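PDB 7M0O: 3-phosphoshikimate 1-carboxyvinyltransferase from Streptomyces sviceus, which probably transfers the enolpyruvyl group of phosphoenolpyruvate to the 5-hydroxyl of shikimate-3-phosphate, a late step on the way to chorismate. Local coordinates for residues A79-A91 against Q155-T167. Sequence-based numbering, arbitrary orientation.
Sequences ATTARFLPTLAAA and QYLTALLLLGPLT
Phe84 enters as a knob into the hole formed by Gln155, Thr158, Ala159 and Leu162, where helices 79-90 and 155-163 run side by side, their axes 29° apart, within one of the two globular halves of the EPSP synthase fold. With CG anti to its own carbonyl carbon (chi1 -77°), the ring reaches across: CE1 lies 3.9 Å from Ala159 CB, CZ meets Thr158 CG2 and Leu162 CD1, and the backbone O of Gln155 approaches the ring edge. At the N-terminal ends, Gln155, predicted to bind both substrates, crosses Arg83 at about a right angle, guanidinium and amide planes 66° apart. As modelled, two donors, Arg83 NH1 and Gln155 NE2, face each other, so the amide's rotation is doubtful; Tyr156 CE1 lies over one guanidinium face, 3.7 Å from Arg83 NE. An alanine in place of this arginine is likely to open a gap between the Gln155 amide and the Tyr156 ring, giving that amide more freedom to turn. Thr80 OG1, near Gln155 OE1, hydrogen-bonds to Lys8 NZ, from a residue likewise predicted to bind substrate. One turn beyond Phe84, Thr87 OG1 donates a hydrogen bond to Arg83 O (2.9 Å), and CG2 sits against Leu163 CB (3.9 Å). Toward the C-terminal ends of the two segments, Ala91 CB touches Leu163 CD1 (3.8 Å) and Leu166 CB; beside them one water lies 2.9 Å from both Ala91 O and Leu166 O.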
ATOM      1  N   ALA A  79      -0.799   2.789 -12.859  1.00 21.22           N
ATOM      2  CA  ALA A  79       0.275   1.811 -12.988  1.00 25.54           C
ATOM      3  C   ALA A  79      -0.238   0.393 -12.776  1.00 22.58           C
ATOM      4  O   ALA A  79       0.177  -0.535 -13.485  1.00 22.81           O
ATOM      5  CB  ALA A  79       1.398   2.125 -12.004  1.00 29.00           C
ATOM      6  N   THR A  80      -1.136   0.204 -11.806  1.00 23.70           N
ATOM      7  CA  THR A  80      -1.690  -1.126 -11.562  1.00 20.23           C
ATOM      8  C   THR A  80      -2.455  -1.630 -12.780  1.00 20.68           C
ATOM      9  O   THR A  80      -2.294  -2.783 -13.203  1.00 17.58           O
ATOM     10  CB  THR A  80      -2.610  -1.099 -10.335  1.00 19.80           C
ATOM     11  OG1 THR A  80      -1.828  -0.994  -9.143  1.00 24.85           O
ATOM     12  CG2 THR A  80      -3.440  -2.373 -10.287  1.00 25.76           C
ATOM     13  N   THR A  81      -3.330  -0.789 -13.330  1.00 20.03           N
ATOM     14  CA  THR A  81      -4.077  -1.149 -14.529  1.00 15.17           C
ATOM     15  C   THR A  81      -3.136  -1.537 -15.669  1.00 16.71           C
ATOM     16  O   THR A  81      -3.372  -2.531 -16.369  1.00 14.15           O
ATOM     17  CB  THR A  81      -4.972   0.018 -14.953  1.00 15.90           C
ATOM     18  OG1 THR A  81      -5.765   0.464 -13.828  1.00 19.62           O
ATOM     19  CG2 THR A  81      -5.885  -0.375 -16.100  1.00 16.61           C
ATOM     20  N   ALA A  82      -2.053  -0.773 -15.848  1.00 12.58           N
ATOM     21  CA  ALA A  82      -1.130  -0.982 -16.958  1.00 14.00           C
ATOM     22  C   ALA A  82      -0.335  -2.272 -16.845  1.00 14.26           C
ATOM     23  O   ALA A  82       0.137  -2.784 -17.869  1.00 13.52           O
ATOM     24  CB  ALA A  82      -0.164   0.200 -17.070  1.00 18.37           C
ATOM     25  N   ARG A  83      -0.165  -2.811 -15.638  1.00 16.63           N
ATOM     26  CA  ARG A  83       0.558  -4.067 -15.466  1.00 14.28           C
ATOM     27  C   ARG A  83      -0.358  -5.258 -15.228  1.00 14.55           C
ATOM     28  O   ARG A  83      -0.129  -6.329 -15.799  1.00 14.23           O
ATOM     29  CB  ARG A  83       1.551  -3.951 -14.306  1.00 15.63           C
ATOM     30  CG  ARG A  83       2.597  -2.886 -14.546  1.00 19.67           C
ATOM     31  CD  ARG A  83       3.027  -2.238 -13.239  1.00 29.23           C
ATOM     32  NE  ARG A  83       4.080  -1.251 -13.451  1.00 30.42           N
ATOM     33  CZ  ARG A  83       4.634  -0.531 -12.482  1.00 37.23           C
ATOM     34  NH1 ARG A  83       4.231  -0.677 -11.226  1.00 35.99           N
ATOM     35  NH2 ARG A  83       5.592   0.336 -12.772  1.00 34.35           N
ATOM     36  N   PHE A  84      -1.416  -5.093 -14.428  1.00 15.20           N
ATOM     37  CA  PHE A  84      -2.264  -6.232 -14.077  1.00 14.46           C
ATOM     38  C   PHE A  84      -3.226  -6.614 -15.198  1.00 13.71           C
ATOM     39  O   PHE A  84      -3.498  -7.800 -15.393  1.00 12.43           O
ATOM     40  CB  PHE A  84      -3.065  -5.934 -12.808  1.00 15.11           C
ATOM     41  CG  PHE A  84      -2.272  -6.036 -11.540  1.00 17.29           C
ATOM     42  CD1 PHE A  84      -0.901  -6.273 -11.563  1.00 17.48           C
ATOM     43  CD2 PHE A  84      -2.905  -5.909 -10.311  1.00 14.77           C
ATOM     44  CE1 PHE A  84      -0.181  -6.367 -10.388  1.00 14.79           C
ATOM     45  CE2 PHE A  84      -2.189  -5.997  -9.122  1.00 13.55           C
ATOM     46  CZ  PHE A  84      -0.826  -6.230  -9.160  1.00 17.59           C
ATOM     47  N   LEU A  85      -3.799  -5.646 -15.916  1.00 11.97           N
ATOM     48  CA  LEU A  85      -4.720  -6.020 -16.989  1.00 11.49           C
ATOM     49  C   LEU A  85      -4.041  -6.815 -18.103  1.00 14.50           C
ATOM     50  O   LEU A  85      -4.625  -7.812 -18.552  1.00 13.03           O
ATOM     51  CB  LEU A  85      -5.432  -4.777 -17.540  1.00 14.59           C
ATOM     52  CG  LEU A  85      -6.597  -4.260 -16.698  1.00 14.58           C
ATOM     53  CD1 LEU A  85      -7.442  -3.289 -17.501  1.00 15.27           C
ATOM     54  CD2 LEU A  85      -7.471  -5.400 -16.171  1.00 22.47           C
ATOM     55  N   PRO A  86      -2.857  -6.447 -18.605  1.00 11.63           N
ATOM     56  CA  PRO A  86      -2.200  -7.324 -19.593  1.00 11.57           C
ATOM     57  C   PRO A  86      -1.906  -8.704 -19.058  1.00 13.07           C
ATOM     58  O   PRO A  86      -1.944  -9.683 -19.817  1.00 12.86           O
ATOM     59  CB  PRO A  86      -0.913  -6.569 -19.929  1.00 12.78           C
ATOM     60  CG  PRO A  86      -1.263  -5.114 -19.662  1.00 13.34           C
ATOM     61  CD  PRO A  86      -2.133  -5.170 -18.442  1.00 12.39           C
ATOM     62  N   THR A  87      -1.602  -8.802 -17.765  1.00 10.52           N
ATOM     63  CA  THR A  87      -1.342 -10.105 -17.153  1.00 11.17           C
ATOM     64  C   THR A  87      -2.595 -10.976 -17.149  1.00 10.41           C
ATOM     65  O   THR A  87      -2.555 -12.151 -17.539  1.00 11.53           O
ATOM     66  CB  THR A  87      -0.828  -9.913 -15.727  1.00 10.04           C
ATOM     67  OG1 THR A  87       0.380  -9.154 -15.733  1.00 14.66           O
ATOM     68  CG2 THR A  87      -0.589 -11.279 -15.043  1.00 12.89           C
ATOM     69  N   LEU A  88      -3.712 -10.432 -16.660  1.00 12.25           N
ATOM     70  CA  LEU A  88      -4.991 -11.139 -16.722  1.00 13.32           C
ATOM     71  C   LEU A  88      -5.336 -11.566 -18.141  1.00 14.73           C
ATOM     72  O   LEU A  88      -5.784 -12.694 -18.380  1.00 16.83           O
ATOM     73  CB  LEU A  88      -6.105 -10.239 -16.194  1.00 15.97           C
ATOM     74  CG  LEU A  88      -6.304 -10.206 -14.691  1.00 17.39           C
ATOM     75  CD1 LEU A  88      -7.170  -8.985 -14.346  1.00 18.84           C
ATOM     76  CD2 LEU A  88      -6.969 -11.506 -14.227  1.00 11.59           C
ATOM     77  N   ALA A  89      -5.182 -10.651 -19.093  1.00 13.33           N
ATOM     78  CA  ALA A  89      -5.524 -10.981 -20.471  1.00 11.79           C
ATOM     79  C   ALA A  89      -4.619 -12.076 -21.014  1.00 15.50           C
ATOM     80  O   ALA A  89      -5.081 -12.955 -21.752  1.00 13.56           O
ATOM     81  CB  ALA A  89      -5.443  -9.729 -21.342  1.00 14.80           C
ATOM     82  N   ALA A  90      -3.328 -12.041 -20.666  1.00 13.33           N
ATOM     83  CA  ALA A  90      -2.389 -13.044 -21.176  1.00 12.43           C
ATOM     84  C   ALA A  90      -2.791 -14.453 -20.772  1.00 13.96           C
ATOM     85  O   ALA A  90      -2.494 -15.418 -21.496  1.00 13.14           O
ATOM     86  CB  ALA A  90      -0.975 -12.760 -20.671  1.00 14.81           C
ATOM     87  N   ALA A  91      -3.453 -14.600 -19.625  1.00 11.63           N
ATOM     88  CA  ALA A  91      -3.907 -15.918 -19.208  1.00 15.08           C
ATOM     89  C   ALA A  91      -5.172 -16.365 -19.926  1.00 15.60           C
ATOM     90  O   ALA A  91      -5.545 -17.534 -19.802  1.00 17.10           O
ATOM     91  CB  ALA A  91      -4.155 -15.941 -17.702  1.00 13.20           C
ATOM     92  N   GLN A 155       5.774  -4.691  -8.015  1.00 33.73           N
ATOM     93  CA  GLN A 155       4.549  -5.079  -8.706  1.00 31.02           C
ATOM     94  C   GLN A 155       4.771  -6.186  -9.730  1.00 21.59           C
ATOM     95  O   GLN A 155       3.808  -6.874 -10.075  1.00 19.11           O
ATOM     96  CB  GLN A 155       3.908  -3.865  -9.383  1.00 31.84           C
ATOM     97  CG  GLN A 155       2.824  -3.203  -8.536  1.00 25.59           C
ATOM     98  CD  GLN A 155       2.161  -2.029  -9.231  1.00 38.01           C
ATOM     99  OE1 GLN A 155       1.415  -2.204 -10.189  1.00 33.07           O
ATOM    100  NE2 GLN A 155       2.436  -0.818  -8.750  1.00 39.37           N
ATOM    101  N   TYR A 156       6.005  -6.370 -10.224  1.00 22.24           N
ATOM    102  CA  TYR A 156       6.246  -7.385 -11.251  1.00 21.25           C
ATOM    103  C   TYR A 156       6.234  -8.785 -10.659  1.00 16.58           C
ATOM    104  O   TYR A 156       5.631  -9.699 -11.233  1.00 17.90           O
ATOM    105  CB  TYR A 156       7.580  -7.134 -11.967  1.00 19.43           C
ATOM    106  CG  TYR A 156       7.679  -5.763 -12.607  1.00 25.20           C
ATOM    107  CD1 TYR A 156       6.579  -5.185 -13.222  1.00 18.83           C
ATOM    108  CD2 TYR A 156       8.862  -5.039 -12.559  1.00 25.55           C
ATOM    109  CE1 TYR A 156       6.654  -3.924 -13.790  1.00 23.57           C
ATOM    110  CE2 TYR A 156       8.952  -3.772 -13.134  1.00 23.13           C
ATOM    111  CZ  TYR A 156       7.838  -3.224 -13.743  1.00 25.76           C
ATOM    112  OH  TYR A 156       7.907  -1.972 -14.304  1.00 32.15           O
ATOM    113  N   LEU A 157       6.902  -8.983  -9.520  1.00 15.28           N
ATOM    114  CA  LEU A 157       6.815 -10.280  -8.861  1.00 15.22           C
ATOM    115  C   LEU A 157       5.377 -10.583  -8.460  1.00 14.97           C
ATOM    116  O   LEU A 157       4.895 -11.713  -8.638  1.00 14.39           O
ATOM    117  CB  LEU A 157       7.753 -10.318  -7.648  1.00 12.35           C
ATOM    118  CG  LEU A 157       7.619 -11.594  -6.814  1.00 17.15           C
ATOM    119  CD1 LEU A 157       7.884 -12.850  -7.661  1.00 15.52           C
ATOM    120  CD2 LEU A 157       8.539 -11.560  -5.595  1.00 18.26           C
ATOM    121  N   THR A 158       4.661  -9.576  -7.956  1.00 13.93           N
ATOM    122  CA  THR A 158       3.303  -9.819  -7.483  1.00 13.36           C
ATOM    123  C   THR A 158       2.362 -10.167  -8.633  1.00 13.27           C
ATOM    124  O   THR A 158       1.510 -11.056  -8.497  1.00 11.57           O
ATOM    125  CB  THR A 158       2.831  -8.595  -6.690  1.00 20.58           C
ATOM    126  OG1 THR A 158       3.387  -8.669  -5.371  1.00 20.28           O
ATOM    127  CG2 THR A 158       1.320  -8.508  -6.615  1.00 15.61           C
ATOM    128  N   ALA A 159       2.540  -9.526  -9.792  1.00 13.09           N
ATOM    129  CA  ALA A 159       1.782  -9.908 -10.984  1.00 12.74           C
ATOM    130  C   ALA A 159       2.023 -11.374 -11.372  1.00 10.49           C
ATOM    131  O   ALA A 159       1.067 -12.098 -11.686  1.00 11.27           O
ATOM    132  CB  ALA A 159       2.138  -8.977 -12.149  1.00 13.01           C
ATOM    133  N   LEU A 160       3.284 -11.829 -11.346  1.00 14.35           N
ATOM    134  CA  LEU A 160       3.576 -13.225 -11.683  1.00 13.37           C
ATOM    135  C   LEU A 160       3.011 -14.186 -10.641  1.00 13.75           C
ATOM    136  O   LEU A 160       2.464 -15.240 -10.995  1.00 14.50           O
ATOM    137  CB  LEU A 160       5.086 -13.434 -11.823  1.00 18.72           C
ATOM    138  CG  LEU A 160       5.720 -12.857 -13.086  1.00 19.09           C
ATOM    139  CD1 LEU A 160       7.221 -13.100 -13.078  1.00 16.21           C
ATOM    140  CD2 LEU A 160       5.061 -13.436 -14.354  1.00 20.00           C
ATOM    141  N   LEU A 161       3.136 -13.853  -9.350  1.00 12.43           N
ATOM    142  CA  LEU A 161       2.508 -14.683  -8.319  1.00 13.35           C
ATOM    143  C   LEU A 161       1.006 -14.793  -8.549  1.00 11.74           C
ATOM    144  O   LEU A 161       0.431 -15.891  -8.513  1.00 12.13           O
ATOM    145  CB  LEU A 161       2.794 -14.111  -6.925  1.00 12.00           C
ATOM    146  CG  LEU A 161       4.233 -14.231  -6.419  1.00 12.16           C
ATOM    147  CD1 LEU A 161       4.472 -13.209  -5.297  1.00 15.55           C
ATOM    148  CD2 LEU A 161       4.489 -15.651  -5.922  1.00 16.56           C
ATOM    149  N   LEU A 162       0.351 -13.661  -8.818  1.00 12.91           N
ATOM    150  CA  LEU A 162      -1.093 -13.675  -9.017  1.00 10.58           C
ATOM    151  C   LEU A 162      -1.475 -14.467 -10.259  1.00 11.36           C
ATOM    152  O   LEU A 162      -2.525 -15.119 -10.280  1.00 12.40           O
ATOM    153  CB  LEU A 162      -1.615 -12.238  -9.091  1.00  9.82           C
ATOM    154  CG  LEU A 162      -1.578 -11.480  -7.751  1.00 13.44           C
ATOM    155  CD1 LEU A 162      -1.879 -10.004  -7.959  1.00 13.15           C
ATOM    156  CD2 LEU A 162      -2.532 -12.077  -6.764  1.00 12.52           C
ATOM    157  N   LEU A 163      -0.616 -14.450 -11.282  1.00 12.91           N
ATOM    158  CA  LEU A 163      -0.874 -15.211 -12.511  1.00 12.53           C
ATOM    159  C   LEU A 163      -0.824 -16.722 -12.289  1.00 15.74           C
ATOM    160  O   LEU A 163      -1.558 -17.470 -12.960  1.00 12.38           O
ATOM    161  CB  LEU A 163       0.144 -14.791 -13.581  1.00 12.45           C
ATOM    162  CG  LEU A 163       0.227 -15.602 -14.884  1.00 11.25           C
ATOM    163  CD1 LEU A 163      -0.982 -15.362 -15.737  1.00 11.84           C
ATOM    164  CD2 LEU A 163       1.488 -15.256 -15.664  1.00  9.79           C
ATOM    165  N   GLY A 164       0.030 -17.185 -11.373  1.00 13.28           N
ATOM    166  CA  GLY A 164       0.333 -18.593 -11.230  1.00 13.94           C
ATOM    167  C   GLY A 164      -0.837 -19.559 -11.287  1.00 13.05           C
ATOM    168  O   GLY A 164      -0.806 -20.533 -12.051  1.00 14.65           O
ATOM    169  N   PRO A 165      -1.874 -19.357 -10.466  1.00 12.16           N
ATOM    170  CA  PRO A 165      -2.995 -20.317 -10.455  1.00 13.86           C
ATOM    171  C   PRO A 165      -3.840 -20.291 -11.717  1.00 15.65           C
ATOM    172  O   PRO A 165      -4.652 -21.204 -11.910  1.00 14.70           O
ATOM    173  CB  PRO A 165      -3.814 -19.895  -9.220  1.00 18.76           C
ATOM    174  CG  PRO A 165      -2.832 -19.062  -8.369  1.00 13.06           C
ATOM    175  CD  PRO A 165      -2.003 -18.344  -9.400  1.00 13.14           C
ATOM    176  N   LEU A 166      -3.695 -19.275 -12.574  1.00 13.25           N
ATOM    177  CA  LEU A 166      -4.375 -19.269 -13.867  1.00 15.26           C
ATOM    178  C   LEU A 166      -3.632 -20.068 -14.926  1.00 15.91           C
ATOM    179  O   LEU A 166      -4.204 -20.328 -15.983  1.00 13.64           O
ATOM    180  CB  LEU A 166      -4.566 -17.834 -14.371  1.00  9.87           C
ATOM    181  CG  LEU A 166      -5.091 -16.893 -13.293  1.00 15.14           C
ATOM    182  CD1 LEU A 166      -5.273 -15.473 -13.853  1.00 18.26           C
ATOM    183  CD2 LEU A 166      -6.404 -17.404 -12.726  1.00 19.01           C
ATOM    184  N   THR A 167      -2.381 -20.441 -14.674  1.00 13.43           N
ATOM    185  CA  THR A 167      -1.613 -21.201 -15.644  1.00 13.90           C
ATOM    186  C   THR A 167      -2.026 -22.671 -15.601  1.00 16.49           C
ATOM    187  O   THR A 167      -2.659 -23.146 -14.651  1.00 15.55           O
ATOM    188  CB  THR A 167      -0.117 -21.068 -15.370  1.00 13.06           C
ATOM    189  OG1 THR A 167       0.219 -21.833 -14.205  1.00 14.28           O
ATOM    190  CG2 THR A 167       0.264 -19.607 -15.163  1.00 13.63           C
TER
HETATM  191  O   HOH W   1      -3.926 -19.739 -18.762  1.00 14.68           O